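Local structure of Hen1 (Anabaena variabilis, 3JWH) at residues Ala30-Asp35 with Gly102-Thr107; Glu54-Val59 with Glu84-Ile89; Ile137-Asn142 with Thr202-Phe207; Asn142-Val147 with Trp166-Phe171. The protein probably transfers a methyl group from S-adenosylmethionine to the 2'-hydroxyl of the 3'-terminal nucleotide of RNA, as the methyltransferase domain of a bacterial Hen1. All coordinates share one frame; numbering follows the deposited sequence.

Interaction 1: residues Ala30-Asp35 with Gly102-Thr107; sequences ARRVID and GYDAAT
I34 lies across one face of the Y103 ring, its CB almost on the ring normal and 3.7 Å from the ring centroid. CG1 stands anti to the backbone N (chi1 179°), which carries CD1 toward CE2 of the ring while CG2 stays over CG and also meets A106 CB. The ring's edge faces the carbonyl of R32, and its hydroxyl is hydrogen-bonded to T57 of the next strand. An alanine in place of Y103 would probably leave I34 without the flat surface it rests on and T57 without its phenolic partner. On the opposite face of the sheet, with V33, A105 and helix 13-27, A30 CB packs on A105 CB at 3.6 Å. Backbone bonds join the strands in parallel register: I34 N gives to A105 O at 3.0 Å, and I34 O takes T107 N. R32 O is gripped twice, by D104 N and A105 N. At the outer end, D104 OD2 accepts R32 N at 2.9 Å on its anti side, tilted 30° out of the carboxylate plane, whereas R32's guanidinium turns to E54 in a salt bridge. At the other end, T107 OG1 donates to D35 OD1 at 2.6 Å, from above the carboxylate plane. These are strands 32-36 and 105-109, neighbours at the centre of a Rossmann-like methyltransferase sheet, and the D35 side chain lies about 5 Å from the bound S-adenosylhomocysteine.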
loop_
_atom_site.group_PDB
_atom_site.type_symbol
_atom_site.label_atom_id
_atom_site.label_comp_id
_atom_site.label_asym_id
_atom_site.label_seq_id
_atom_site.Cartn_x
_atom_site.Cartn_y
_atom_site.Cartn_z
ATOM N N ALA A 30 9.639 8.600 4.631
ATOM C CA ALA A 30 8.534 8.083 5.431
ATOM C C ALA A 30 9.071 6.986 6.336
ATOM O O ALA A 30 9.204 5.845 5.925
ATOM C CB ALA A 30 7.445 7.529 4.512
ATOM N N ARG A 31 9.381 7.333 7.576
ATOM C CA ARG A 31 9.938 6.361 8.514
ATOM C C ARG A 31 8.889 5.523 9.247
ATOM O O ARG A 31 9.127 4.353 9.555
ATOM C CB ARG A 31 10.804 7.083 9.548
ATOM C CG ARG A 31 11.912 7.948 8.966
ATOM C CD ARG A 31 12.930 7.078 8.251
ATOM N NE ARG A 31 14.031 7.850 7.688
ATOM C CZ ARG A 31 14.887 8.571 8.404
ATOM N NH1 ARG A 31 14.773 8.622 9.724
ATOM N NH2 ARG A 31 15.857 9.243 7.795
ATOM N N ARG A 32 7.741 6.138 9.533
ATOM C CA ARG A 32 6.656 5.491 10.263
ATOM C C ARG A 32 5.615 5.055 9.254
ATOM O O ARG A 32 4.910 5.883 8.699
ATOM C CB ARG A 32 6.036 6.484 11.242
ATOM C CG ARG A 32 7.029 7.148 12.180
ATOM C CD ARG A 32 7.205 6.348 13.450
ATOM N NE ARG A 32 8.346 6.799 14.246
ATOM C CZ ARG A 32 8.684 6.275 15.419
ATOM N NH1 ARG A 32 7.972 5.281 15.934
ATOM N NH2 ARG A 32 9.753 6.721 16.058
ATOM N N VAL A 33 5.490 3.753 9.040
ATOM C CA VAL A 33 4.556 3.270 8.042
ATOM C C VAL A 33 3.482 2.306 8.500
ATOM O O VAL A 33 3.725 1.408 9.294
ATOM C CB VAL A 33 5.313 2.562 6.876
ATOM C CG1 VAL A 33 4.325 2.196 5.743
ATOM C CG2 VAL A 33 6.464 3.451 6.370
ATOM N N ILE A 34 2.293 2.484 7.945
ATOM C CA ILE A 34 1.207 1.597 8.245
ATOM C C ILE A 34 0.731 0.947 6.951
ATOM O O ILE A 34 0.343 1.617 6.018
ATOM C CB ILE A 34 0.038 2.333 8.961
ATOM C CG1 ILE A 34 -1.088 1.345 9.242
ATOM C CG2 ILE A 34 -0.490 3.467 8.108
ATOM C CD1 ILE A 34 -2.178 1.892 10.200
ATOM N N ASP A 35 0.755 -0.380 6.918
ATOM C CA ASP A 35 0.334 -1.136 5.746
ATOM C C ASP A 35 -1.110 -1.641 5.868
ATOM O O ASP A 35 -1.386 -2.587 6.612
ATOM C CB ASP A 35 1.296 -2.298 5.547
ATOM C CG ASP A 35 1.081 -3.014 4.236
ATOM O OD1 ASP A 35 0.743 -2.343 3.235
ATOM O OD2 ASP A 35 1.269 -4.250 4.207
ATOM N N GLY A 102 -1.278 9.488 12.900
ATOM C CA GLY A 102 0.112 9.786 13.163
ATOM C C GLY A 102 1.230 9.167 12.365
ATOM O O GLY A 102 2.384 9.347 12.750
ATOM N N TYR A 103 0.928 8.444 11.285
ATOM C CA TYR A 103 1.981 7.816 10.470
ATOM C C TYR A 103 2.472 8.718 9.335
ATOM O O TYR A 103 1.758 9.594 8.850
ATOM C CB TYR A 103 1.486 6.491 9.855
ATOM C CG TYR A 103 1.331 5.365 10.842
ATOM C CD1 TYR A 103 2.412 4.536 11.168
ATOM C CD2 TYR A 103 0.125 5.163 11.505
ATOM C CE1 TYR A 103 2.288 3.531 12.133
ATOM C CE2 TYR A 103 -0.010 4.166 12.473
ATOM C CZ TYR A 103 1.058 3.361 12.783
ATOM O OH TYR A 103 0.910 2.360 13.712
ATOM N N ASP A 104 3.709 8.507 8.920
ATOM C CA ASP A 104 4.249 9.286 7.815
ATOM C C ASP A 104 3.609 8.855 6.501
ATOM O O ASP A 104 3.346 9.676 5.632
ATOM C CB ASP A 104 5.755 9.092 7.716
ATOM C CG ASP A 104 6.483 9.637 8.906
ATOM O OD1 ASP A 104 6.070 10.700 9.402
ATOM O OD2 ASP A 104 7.472 9.017 9.338
ATOM N N ALA A 105 3.357 7.557 6.375
ATOM C CA ALA A 105 2.789 7.003 5.152
ATOM C C ALA A 105 1.921 5.781 5.388
ATOM O O ALA A 105 2.088 5.046 6.363
ATOM C CB ALA A 105 3.923 6.636 4.184
ATOM N N ALA A 106 0.981 5.589 4.477
ATOM C CA ALA A 106 0.098 4.448 4.488
ATOM C C ALA A 106 0.332 3.757 3.136
ATOM O O ALA A 106 0.438 4.423 2.105
ATOM C CB ALA A 106 -1.334 4.911 4.583
ATOM N N THR A 107 0.450 2.438 3.128
ATOM C CA THR A 107 0.620 1.737 1.855
ATOM C C THR A 107 -0.599 0.858 1.672
ATOM O O THR A 107 -1.063 0.231 2.612
ATOM C CB THR A 107 1.893 0.855 1.821
ATOM O OG1 THR A 107 1.888 -0.047 2.938
ATOM C CG2 THR A 107 3.147 1.718 1.847
#

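Interaction 2: residues Glu54-Val59 with Glu84-Ile89; sequences EQITGV and ERLQLI
The parallel edge of the methyltransferase sheet is formed where outermost strand 86-90 pairs with strand 55-60, and R85 and I56 meet at the start of this pairing. I56 CD1 sits over one face of the R85 guanidinium, 3.5 Å from NH2 and offset toward the rim. R85 CG, anti to the carbonyl carbon (chi1 -70°), lies 3.5 Å from E54 O; farther out the chain bends at chi3 (60°), and its nitrogens bond to the backbone carbonyls of L48, F53 and Q82. An alanine at R85 would probably leave those carbonyls without their donor and open a gap beside I56 CD1. R85 O accepts I56 N at 2.9 Å, with the donor well above the carbonyl plane. The same oxygen, R85 O, accepts a hydrogen bond from a water 2.8 Å away, which accepts from Q55 NE2 and also bonds T57 OG1. Farther along, the parallel ladder of this Rossmann-like sheet becomes regular: G58 N gives to Q87 O and G58 O takes I89 N, both nearly along the C=O axis. Beside Q87, T57 OG1 lies 3.7 Å from its CB and bonds outside the pair to the Y103 hydroxyl. T57 CG2, anti to its own backbone N, touches I89 CD1 at 3.9 Å on the same face.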
loop_
_atom_site.group_PDB
_atom_site.type_symbol
_atom_site.label_atom_id
_atom_site.label_comp_id
_atom_site.label_asym_id
_atom_site.label_seq_id
_atom_site.Cartn_x
_atom_site.Cartn_y
_atom_site.Cartn_z
ATOM N N GLU A 54 11.249 3.414 11.251
ATOM C CA GLU A 54 11.170 3.559 12.703
ATOM C C GLU A 54 9.915 2.964 13.329
ATOM O O GLU A 54 9.808 2.837 14.549
ATOM C CB GLU A 54 11.306 5.037 13.078
ATOM C CG GLU A 54 12.740 5.564 12.971
ATOM C CD GLU A 54 12.875 7.025 13.374
ATOM O OE1 GLU A 54 12.167 7.477 14.313
ATOM O OE2 GLU A 54 13.715 7.724 12.763
ATOM N N GLN A 55 8.966 2.594 12.487
ATOM C CA GLN A 55 7.744 1.980 12.962
ATOM C C GLN A 55 7.021 1.331 11.803
ATOM O O GLN A 55 6.821 1.950 10.761
ATOM C CB GLN A 55 6.841 3.003 13.638
ATOM C CG GLN A 55 5.528 2.417 14.114
ATOM C CD GLN A 55 4.742 3.401 14.972
ATOM O OE1 GLN A 55 4.951 4.611 14.895
ATOM N NE2 GLN A 55 3.831 2.882 15.780
ATOM N N ILE A 56 6.668 0.069 11.997
ATOM C CA ILE A 56 5.971 -0.720 11.000
ATOM C C ILE A 56 4.664 -1.260 11.589
ATOM O O ILE A 56 4.687 -2.000 12.562
ATOM C CB ILE A 56 6.824 -1.951 10.545
ATOM C CG1 ILE A 56 8.120 -1.512 9.869
ATOM C CG2 ILE A 56 6.036 -2.807 9.617
ATOM C CD1 ILE A 56 9.185 -1.079 10.803
ATOM N N THR A 57 3.527 -0.885 11.016
ATOM C CA THR A 57 2.262 -1.412 11.490
ATOM C C THR A 57 1.499 -2.010 10.325
ATOM O O THR A 57 1.337 -1.360 9.309
ATOM C CB THR A 57 1.376 -0.330 12.126
ATOM O OG1 THR A 57 1.984 0.140 13.330
ATOM C CG2 THR A 57 0.009 -0.904 12.451
ATOM N N GLY A 58 1.027 -3.244 10.491
ATOM C CA GLY A 58 0.253 -3.920 9.462
ATOM C C GLY A 58 -1.175 -4.148 9.927
ATOM O O GLY A 58 -1.400 -4.607 11.040
ATOM N N VAL A 59 -2.141 -3.834 9.068
ATOM C CA VAL A 59 -3.550 -3.975 9.393
ATOM C C VAL A 59 -4.266 -4.891 8.402
ATOM O O VAL A 59 -4.083 -4.748 7.205
ATOM C CB VAL A 59 -4.265 -2.577 9.361
ATOM C CG1 VAL A 59 -5.729 -2.724 9.783
ATOM C CG2 VAL A 59 -3.538 -1.588 10.265
ATOM N N GLU A 84 10.444 -4.008 18.639
ATOM C CA GLU A 84 9.431 -3.092 19.179
ATOM C C GLU A 84 8.824 -2.135 18.142
ATOM O O GLU A 84 7.884 -1.402 18.440
ATOM C CB GLU A 84 10.021 -2.263 20.320
ATOM C CG GLU A 84 10.199 -3.020 21.628
ATOM C CD GLU A 84 8.893 -3.614 22.152
ATOM O OE1 GLU A 84 7.901 -2.861 22.314
ATOM O OE2 GLU A 84 8.861 -4.839 22.410
ATOM N N ARG A 85 9.366 -2.142 16.932
ATOM C CA ARG A 85 8.879 -1.282 15.854
ATOM C C ARG A 85 7.617 -1.860 15.196
ATOM O O ARG A 85 6.807 -1.126 14.627
ATOM C CB ARG A 85 9.985 -1.105 14.805
ATOM C CG ARG A 85 11.159 -0.268 15.288
ATOM C CD ARG A 85 12.485 -0.631 14.613
ATOM N NE ARG A 85 12.485 -0.458 13.161
ATOM C CZ ARG A 85 12.663 -1.450 12.285
ATOM N NH1 ARG A 85 12.850 -2.689 12.715
ATOM N NH2 ARG A 85 12.674 -1.200 10.979
ATOM N N LEU A 86 7.460 -3.172 15.295
ATOM C CA LEU A 86 6.337 -3.889 14.699
ATOM C C LEU A 86 5.042 -3.926 15.507
ATOM O O LEU A 86 5.053 -3.997 16.723
ATOM C CB LEU A 86 6.753 -5.327 14.403
ATOM C CG LEU A 86 5.616 -6.197 13.866
ATOM C CD1 LEU A 86 5.224 -5.729 12.466
ATOM C CD2 LEU A 86 6.048 -7.650 13.859
ATOM N N GLN A 87 3.923 -3.918 14.802
ATOM C CA GLN A 87 2.611 -3.963 15.424
ATOM C C GLN A 87 1.641 -4.550 14.399
ATOM O O GLN A 87 1.615 -4.123 13.247
ATOM C CB GLN A 87 2.178 -2.548 15.821
ATOM C CG GLN A 87 1.123 -2.461 16.898
ATOM C CD GLN A 87 0.573 -1.048 17.052
ATOM O OE1 GLN A 87 1.329 -0.066 17.062
ATOM N NE2 GLN A 87 -0.741 -0.937 17.185
ATOM N N LEU A 88 0.863 -5.539 14.826
ATOM C CA LEU A 88 -0.130 -6.211 13.989
ATOM C C LEU A 88 -1.527 -5.932 14.549
ATOM O O LEU A 88 -1.777 -6.126 15.731
ATOM C CB LEU A 88 0.139 -7.714 13.978
ATOM C CG LEU A 88 0.745 -8.320 12.709
ATOM C CD1 LEU A 88 1.818 -7.434 12.135
ATOM C CD2 LEU A 88 1.289 -9.676 13.034
ATOM N N ILE A 89 -2.431 -5.487 13.691
ATOM C CA ILE A 89 -3.780 -5.144 14.115
ATOM C C ILE A 89 -4.871 -5.758 13.235
ATOM O O ILE A 89 -4.816 -5.654 12.004
ATOM C CB ILE A 89 -3.978 -3.620 14.075
ATOM C CG1 ILE A 89 -3.069 -2.935 15.089
ATOM C CG2 ILE A 89 -5.435 -3.282 14.324
ATOM C CD1 ILE A 89 -3.011 -1.431 14.900
HETATM O O HOH W 1 4.185 -0.217 14.986
#

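Interaction 3: residues Ile137-Asn142 with Thr202-Phe207; sequences IVTTPN and TQMAVF
M204 and T139 face each other across the closest pair of this antiparallel ladder, their CA atoms 4.2 Å apart. T139 CG2 meets M204 CG at 3.8 Å, and the methionine, its CG anti to the backbone N (chi1 177°), carries SD on to I137 CG2. Farther along the same face, I137 CG1 approaches V206 CG2. Main-chain bonds clamp the strands on either side of the T139-M204 pair. V138 and A205 exchange two bonds, with A205 N to V138 O at 2.7 Å and both donors lying in the planes of the carbonyls they meet. T140 and Q203 exchange two more, although their CA atoms are 5.5 Å apart. On the opposite face V138 CG2 touches the edge of the F207 ring at 4.0 Å, and F207 itself makes an edge-to-face contact with F128. T139 OG1, in this tight part, bonds to E110, which lies in the cofactor pocket.

Toward P141, which is partly exposed, the packing is sparser. N142 CB rests on Q203 CG at 3.8 Å. Q203, extended beyond CG, runs alongside T140 and brings NE2 to 3.8 Å from T140 CG2; that amide also makes a weak bond to T167 O. At this end T140 OG1 bonds to E113, and N142 ND2 to the backbone carbonyls of S200 and V198. The chemistry is therefore divided: backbone bonds and apolar packing join the two strands, while the threonine hydroxyls reach E110 and E113, and E110 links T139 to the S-adenosylhomocysteine pocket.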
loop_
_atom_site.group_PDB
_atom_site.type_symbol
_atom_site.label_atom_id
_atom_site.label_comp_id
_atom_site.label_asym_id
_atom_site.label_seq_id
_atom_site.Cartn_x
_atom_site.Cartn_y
_atom_site.Cartn_z
ATOM N N ILE A 137 0.767 5.339 -0.641
ATOM C CA ILE A 137 1.185 4.595 -1.817
ATOM C C ILE A 137 0.183 3.485 -2.099
ATOM O O ILE A 137 -0.099 2.661 -1.239
ATOM C CB ILE A 137 2.620 4.025 -1.638
ATOM C CG1 ILE A 137 3.602 5.186 -1.545
ATOM C CG2 ILE A 137 2.991 3.111 -2.837
ATOM C CD1 ILE A 137 4.655 5.038 -0.449
ATOM N N VAL A 138 -0.376 3.510 -3.308
ATOM C CA VAL A 138 -1.365 2.536 -3.771
ATOM C C VAL A 138 -0.914 1.833 -5.069
ATOM O O VAL A 138 -0.550 2.495 -6.039
ATOM C CB VAL A 138 -2.705 3.235 -4.084
ATOM C CG1 VAL A 138 -3.745 2.198 -4.557
ATOM C CG2 VAL A 138 -3.188 4.007 -2.865
ATOM N N THR A 139 -0.931 0.503 -5.098
ATOM C CA THR A 139 -0.558 -0.197 -6.324
ATOM C C THR A 139 -1.680 -1.141 -6.672
ATOM O O THR A 139 -2.337 -1.693 -5.796
ATOM C CB THR A 139 0.725 -1.048 -6.188
ATOM O OG1 THR A 139 0.444 -2.203 -5.402
ATOM C CG2 THR A 139 1.818 -0.280 -5.533
ATOM N N THR A 140 -1.908 -1.334 -7.961
ATOM C CA THR A 140 -2.955 -2.243 -8.394
ATOM C C THR A 140 -2.515 -2.874 -9.717
ATOM O O THR A 140 -1.685 -2.313 -10.434
ATOM C CB THR A 140 -4.286 -1.499 -8.556
ATOM O OG1 THR A 140 -5.358 -2.450 -8.620
ATOM C CG2 THR A 140 -4.268 -0.614 -9.810
ATOM N N PRO A 141 -3.046 -4.055 -10.046
ATOM C CA PRO A 141 -2.635 -4.685 -11.308
ATOM C C PRO A 141 -3.201 -3.985 -12.555
ATOM O O PRO A 141 -4.357 -3.559 -12.567
ATOM C CB PRO A 141 -3.160 -6.122 -11.171
ATOM C CG PRO A 141 -3.322 -6.323 -9.669
ATOM C CD PRO A 141 -3.861 -4.974 -9.235
ATOM N N ASN A 142 -2.368 -3.867 -13.588
ATOM C CA ASN A 142 -2.750 -3.267 -14.878
ATOM C C ASN A 142 -3.406 -4.380 -15.700
ATOM O O ASN A 142 -2.711 -5.170 -16.333
ATOM C CB ASN A 142 -1.487 -2.773 -15.602
ATOM C CG ASN A 142 -1.766 -2.224 -17.004
ATOM O OD1 ASN A 142 -2.832 -2.427 -17.567
ATOM N ND2 ASN A 142 -0.781 -1.538 -17.569
ATOM N N THR A 202 2.174 -3.503 -13.380
ATOM C CA THR A 202 1.728 -2.969 -12.094
ATOM C C THR A 202 1.693 -1.437 -12.081
ATOM O O THR A 202 2.703 -0.775 -12.350
ATOM C CB THR A 202 2.654 -3.433 -10.929
ATOM O OG1 THR A 202 2.635 -4.863 -10.831
ATOM C CG2 THR A 202 2.187 -2.829 -9.596
ATOM N N GLN A 203 0.526 -0.882 -11.768
ATOM C CA GLN A 203 0.367 0.570 -11.680
ATOM C C GLN A 203 0.562 0.979 -10.214
ATOM O O GLN A 203 0.109 0.282 -9.301
ATOM C CB GLN A 203 -1.037 0.992 -12.101
ATOM C CG GLN A 203 -1.654 0.167 -13.197
ATOM C CD GLN A 203 -2.989 0.716 -13.621
ATOM O OE1 GLN A 203 -3.097 1.885 -13.981
ATOM N NE2 GLN A 203 -4.013 -0.116 -13.586
ATOM N N MET A 204 1.231 2.103 -9.994
ATOM C CA MET A 204 1.453 2.598 -8.644
ATOM C C MET A 204 1.079 4.074 -8.585
ATOM O O MET A 204 1.256 4.814 -9.549
ATOM C CB MET A 204 2.921 2.406 -8.224
ATOM C CG MET A 204 3.260 2.967 -6.832
ATOM S SD MET A 204 4.817 2.376 -6.104
ATOM C CE MET A 204 5.860 3.671 -6.545
ATOM N N ALA A 205 0.517 4.495 -7.460
ATOM C CA ALA A 205 0.158 5.886 -7.292
ATOM C C ALA A 205 0.763 6.374 -5.988
ATOM O O ALA A 205 0.600 5.747 -4.943
ATOM C CB ALA A 205 -1.340 6.045 -7.266
ATOM N N VAL A 206 1.508 7.467 -6.067
ATOM C CA VAL A 206 2.110 8.049 -4.886
ATOM C C VAL A 206 1.392 9.379 -4.653
ATOM O O VAL A 206 1.570 10.328 -5.416
ATOM C CB VAL A 206 3.628 8.294 -5.079
ATOM C CG1 VAL A 206 4.207 8.951 -3.844
ATOM C CG2 VAL A 206 4.347 6.963 -5.326
ATOM N N PHE A 207 0.548 9.422 -3.622
ATOM C CA PHE A 207 -0.187 10.629 -3.264
ATOM C C PHE A 207 0.599 11.393 -2.218
ATOM O O PHE A 207 1.061 10.816 -1.233
ATOM C CB PHE A 207 -1.548 10.292 -2.661
ATOM C CG PHE A 207 -2.502 9.653 -3.612
ATOM C CD1 PHE A 207 -3.368 10.429 -4.371
ATOM C CD2 PHE A 207 -2.598 8.274 -3.683
ATOM C CE1 PHE A 207 -4.314 9.839 -5.169
ATOM C CE2 PHE A 207 -3.539 7.676 -4.478
ATOM C CZ PHE A 207 -4.401 8.450 -5.220
#

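Interaction 4: residues Asn142-Val147 with Trp166-Phe171; sequences NIEYNV and WTRSQF
E144 and R168 form a side-on salt bridge in which NE and NH2 of the arginine each take one carboxylate oxygen. R168 NE stands 2.5 Å from E144 OE1, a short distance whose exact value carries little weight, and NH2 2.9 Å from OE2, both bonds being nearly straight. The oxygens lie in the guanidinium plane, yet the two flat groups are turned 58° apart, so the nitrogens meet the carboxylate from above its plane. E144 OE1 is gripped a second time by R168 N at 3.0 Å, which arrives at the opposite face of the carboxylate. The glutamate thus holds both the side chain and the first turn of helix 168-181, where its negative charge would probably be favoured by the helix N-terminus.

Among the backbone and capping bonds, I143 N gives to W166 O at 2.9 Å. N142 is the N-cap of the weakly bonded helical turn that follows it, OD1 accepting E144 N at 2.8 Å, and T167 caps the other helix through OG1, which accepts Q170 N. T167 OG1 lies between the backbone N and the carbonyl carbon (chi1 58°), a position from which it reaches forward to the N-H of Q170 in the first turn.

Packing contacts complete the joint. The CG2 methyls of I143 and T167 meet at 3.5 Å, and the N142 amide lies across the aliphatic part of R168, with ND2 3.4 Å from CG.

Two helix starts are therefore joined N-terminus to N-terminus at the surface, the weakly bonded one directly after strand 135-141 and the other leading into helix 168-181, whose F171 packs on V138, T140, Q203 and A205 of the sheet.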
loop_
_atom_site.group_PDB
_atom_site.type_symbol
_atom_site.label_atom_id
_atom_site.label_comp_id
_atom_site.label_asym_id
_atom_site.label_seq_id
_atom_site.Cartn_x
_atom_site.Cartn_y
_atom_site.Cartn_z
ATOM N N ASN A 142 -2.368 -3.867 -13.588
ATOM C CA ASN A 142 -2.750 -3.267 -14.878
ATOM C C ASN A 142 -3.406 -4.380 -15.700
ATOM O O ASN A 142 -2.711 -5.170 -16.333
ATOM C CB ASN A 142 -1.487 -2.773 -15.602
ATOM C CG ASN A 142 -1.766 -2.224 -17.004
ATOM O OD1 ASN A 142 -2.832 -2.427 -17.567
ATOM N ND2 ASN A 142 -0.781 -1.538 -17.569
ATOM N N ILE A 143 -4.733 -4.454 -15.684
ATOM C CA ILE A 143 -5.450 -5.496 -16.425
ATOM C C ILE A 143 -5.231 -5.449 -17.938
ATOM O O ILE A 143 -5.679 -6.334 -18.663
ATOM C CB ILE A 143 -6.965 -5.423 -16.183
ATOM C CG1 ILE A 143 -7.629 -6.717 -16.663
ATOM C CG2 ILE A 143 -7.547 -4.246 -16.941
ATOM C CD1 ILE A 143 -9.119 -6.784 -16.411
ATOM N N GLU A 144 -4.567 -4.410 -18.422
ATOM C CA GLU A 144 -4.303 -4.297 -19.853
ATOM C C GLU A 144 -3.036 -5.069 -20.212
ATOM O O GLU A 144 -2.705 -5.246 -21.386
ATOM C CB GLU A 144 -4.141 -2.828 -20.255
ATOM C CG GLU A 144 -5.449 -2.055 -20.350
ATOM C CD GLU A 144 -5.228 -0.582 -20.644
ATOM O OE1 GLU A 144 -4.778 0.150 -19.735
ATOM O OE2 GLU A 144 -5.495 -0.156 -21.790
ATOM N N TYR A 145 -2.332 -5.526 -19.188
ATOM C CA TYR A 145 -1.101 -6.279 -19.377
ATOM C C TYR A 145 -1.413 -7.755 -19.191
ATOM O O TYR A 145 -0.845 -8.613 -19.863
ATOM C CB TYR A 145 -0.075 -5.840 -18.346
ATOM C CG TYR A 145 1.350 -6.236 -18.645
ATOM C CD1 TYR A 145 2.245 -5.307 -19.166
ATOM C CD2 TYR A 145 1.829 -7.508 -18.322
ATOM C CE1 TYR A 145 3.594 -5.621 -19.343
ATOM C CE2 TYR A 145 3.180 -7.835 -18.498
ATOM C CZ TYR A 145 4.057 -6.883 -19.004
ATOM O OH TYR A 145 5.401 -7.169 -19.138
ATOM N N ASN A 146 -2.322 -8.044 -18.267
ATOM C CA ASN A 146 -2.715 -9.418 -17.987
ATOM C C ASN A 146 -3.500 -10.018 -19.150
ATOM O O ASN A 146 -3.595 -11.237 -19.278
ATOM C CB ASN A 146 -3.546 -9.475 -16.698
ATOM C CG ASN A 146 -2.701 -9.267 -15.449
ATOM O OD1 ASN A 146 -1.833 -8.394 -15.407
ATOM N ND2 ASN A 146 -2.961 -10.066 -14.419
ATOM N N VAL A 147 -4.057 -9.159 -20.000
ATOM C CA VAL A 147 -4.828 -9.620 -21.154
ATOM C C VAL A 147 -3.928 -9.908 -22.354
ATOM O O VAL A 147 -4.108 -10.908 -23.053
ATOM C CB VAL A 147 -5.894 -8.583 -21.576
ATOM C CG1 VAL A 147 -6.590 -9.043 -22.849
ATOM C CG2 VAL A 147 -6.913 -8.405 -20.464
ATOM N N TRP A 166 -8.131 -3.496 -12.694
ATOM C CA TRP A 166 -8.417 -2.191 -13.289
ATOM C C TRP A 166 -7.550 -1.852 -14.502
ATOM O O TRP A 166 -6.423 -2.319 -14.624
ATOM C CB TRP A 166 -8.222 -1.088 -12.238
ATOM C CG TRP A 166 -9.169 -1.138 -11.073
ATOM C CD1 TRP A 166 -9.979 -2.178 -10.706
ATOM C CD2 TRP A 166 -9.381 -0.103 -10.105
ATOM N NE1 TRP A 166 -10.686 -1.851 -9.570
ATOM C CE2 TRP A 166 -10.338 -0.585 -9.178
ATOM C CE3 TRP A 166 -8.856 1.184 -9.928
ATOM C CZ2 TRP A 166 -10.779 0.176 -8.090
ATOM C CZ3 TRP A 166 -9.297 1.943 -8.843
ATOM C CH2 TRP A 166 -10.249 1.433 -7.941
ATOM N N THR A 167 -8.082 -1.016 -15.388
ATOM C CA THR A 167 -7.354 -0.572 -16.574
ATOM C C THR A 167 -6.539 0.647 -16.151
ATOM O O THR A 167 -6.790 1.214 -15.092
ATOM C CB THR A 167 -8.317 -0.158 -17.712
ATOM O OG1 THR A 167 -9.184 0.888 -17.251
ATOM C CG2 THR A 167 -9.153 -1.349 -18.167
ATOM N N ARG A 168 -5.565 1.048 -16.963
ATOM C CA ARG A 168 -4.746 2.204 -16.621
ATOM C C ARG A 168 -5.602 3.458 -16.520
ATOM O O ARG A 168 -5.323 4.366 -15.727
ATOM C CB ARG A 168 -3.667 2.427 -17.673
ATOM C CG ARG A 168 -2.568 1.388 -17.683
ATOM C CD ARG A 168 -1.741 1.535 -18.946
ATOM N NE ARG A 168 -2.548 1.258 -20.132
ATOM C CZ ARG A 168 -2.140 1.446 -21.387
ATOM N NH1 ARG A 168 -0.921 1.920 -21.634
ATOM N NH2 ARG A 168 -2.954 1.150 -22.396
ATOM N N SER A 169 -6.647 3.499 -17.338
ATOM C CA SER A 169 -7.556 4.630 -17.371
ATOM C C SER A 169 -8.380 4.673 -16.092
ATOM O O SER A 169 -8.464 5.707 -15.435
ATOM C CB SER A 169 -8.484 4.515 -18.584
ATOM O OG SER A 169 -9.412 5.586 -18.619
ATOM N N GLN A 170 -8.985 3.542 -15.747
ATOM C CA GLN A 170 -9.795 3.451 -14.547
ATOM C C GLN A 170 -9.005 3.839 -13.299
ATOM O O GLN A 170 -9.476 4.640 -12.489
ATOM C CB GLN A 170 -10.358 2.036 -14.410
ATOM C CG GLN A 170 -11.483 1.765 -15.404
ATOM C CD GLN A 170 -11.934 0.315 -15.441
ATOM O OE1 GLN A 170 -12.939 -0.011 -16.085
ATOM N NE2 GLN A 170 -11.199 -0.562 -14.763
ATOM N N PHE A 171 -7.806 3.286 -13.158
ATOM C CA PHE A 171 -6.947 3.572 -12.020
ATOM C C PHE A 171 -6.585 5.050 -11.933
ATOM O O PHE A 171 -6.657 5.654 -10.859
ATOM C CB PHE A 171 -5.651 2.768 -12.108
ATOM C CG PHE A 171 -4.744 2.954 -10.922
ATOM C CD1 PHE A 171 -5.174 2.610 -9.637
ATOM C CD2 PHE A 171 -3.468 3.473 -11.084
ATOM C CE1 PHE A 171 -4.335 2.782 -8.538
ATOM C CE2 PHE A 171 -2.619 3.649 -9.990
ATOM C CZ PHE A 171 -3.054 3.301 -8.714
#

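In the fold
Interactions 1, 2 and 3 belong to one mixed sheet, whose order runs 86-90, 55-60, 32-36, 105-109, 135-141, 202-209, 184-188. Interaction 2 is nested within the chain loop closed by interaction 1, and the two touch where strands 32-36 and 55-60 pair. Interaction 3 follows later in the chain, its centre about 16 Å from that of interaction 1, and is joined to it by backbone bonding between strands 105-109 and 135-141. Interaction 4, nested inside the loop of interaction 3, shares N142 with it and lies about 31 Å, centre to centre, from interaction 2. Parallel strands near the bound S-adenosylhomocysteine thus continue into an antiparallel edge and its helices.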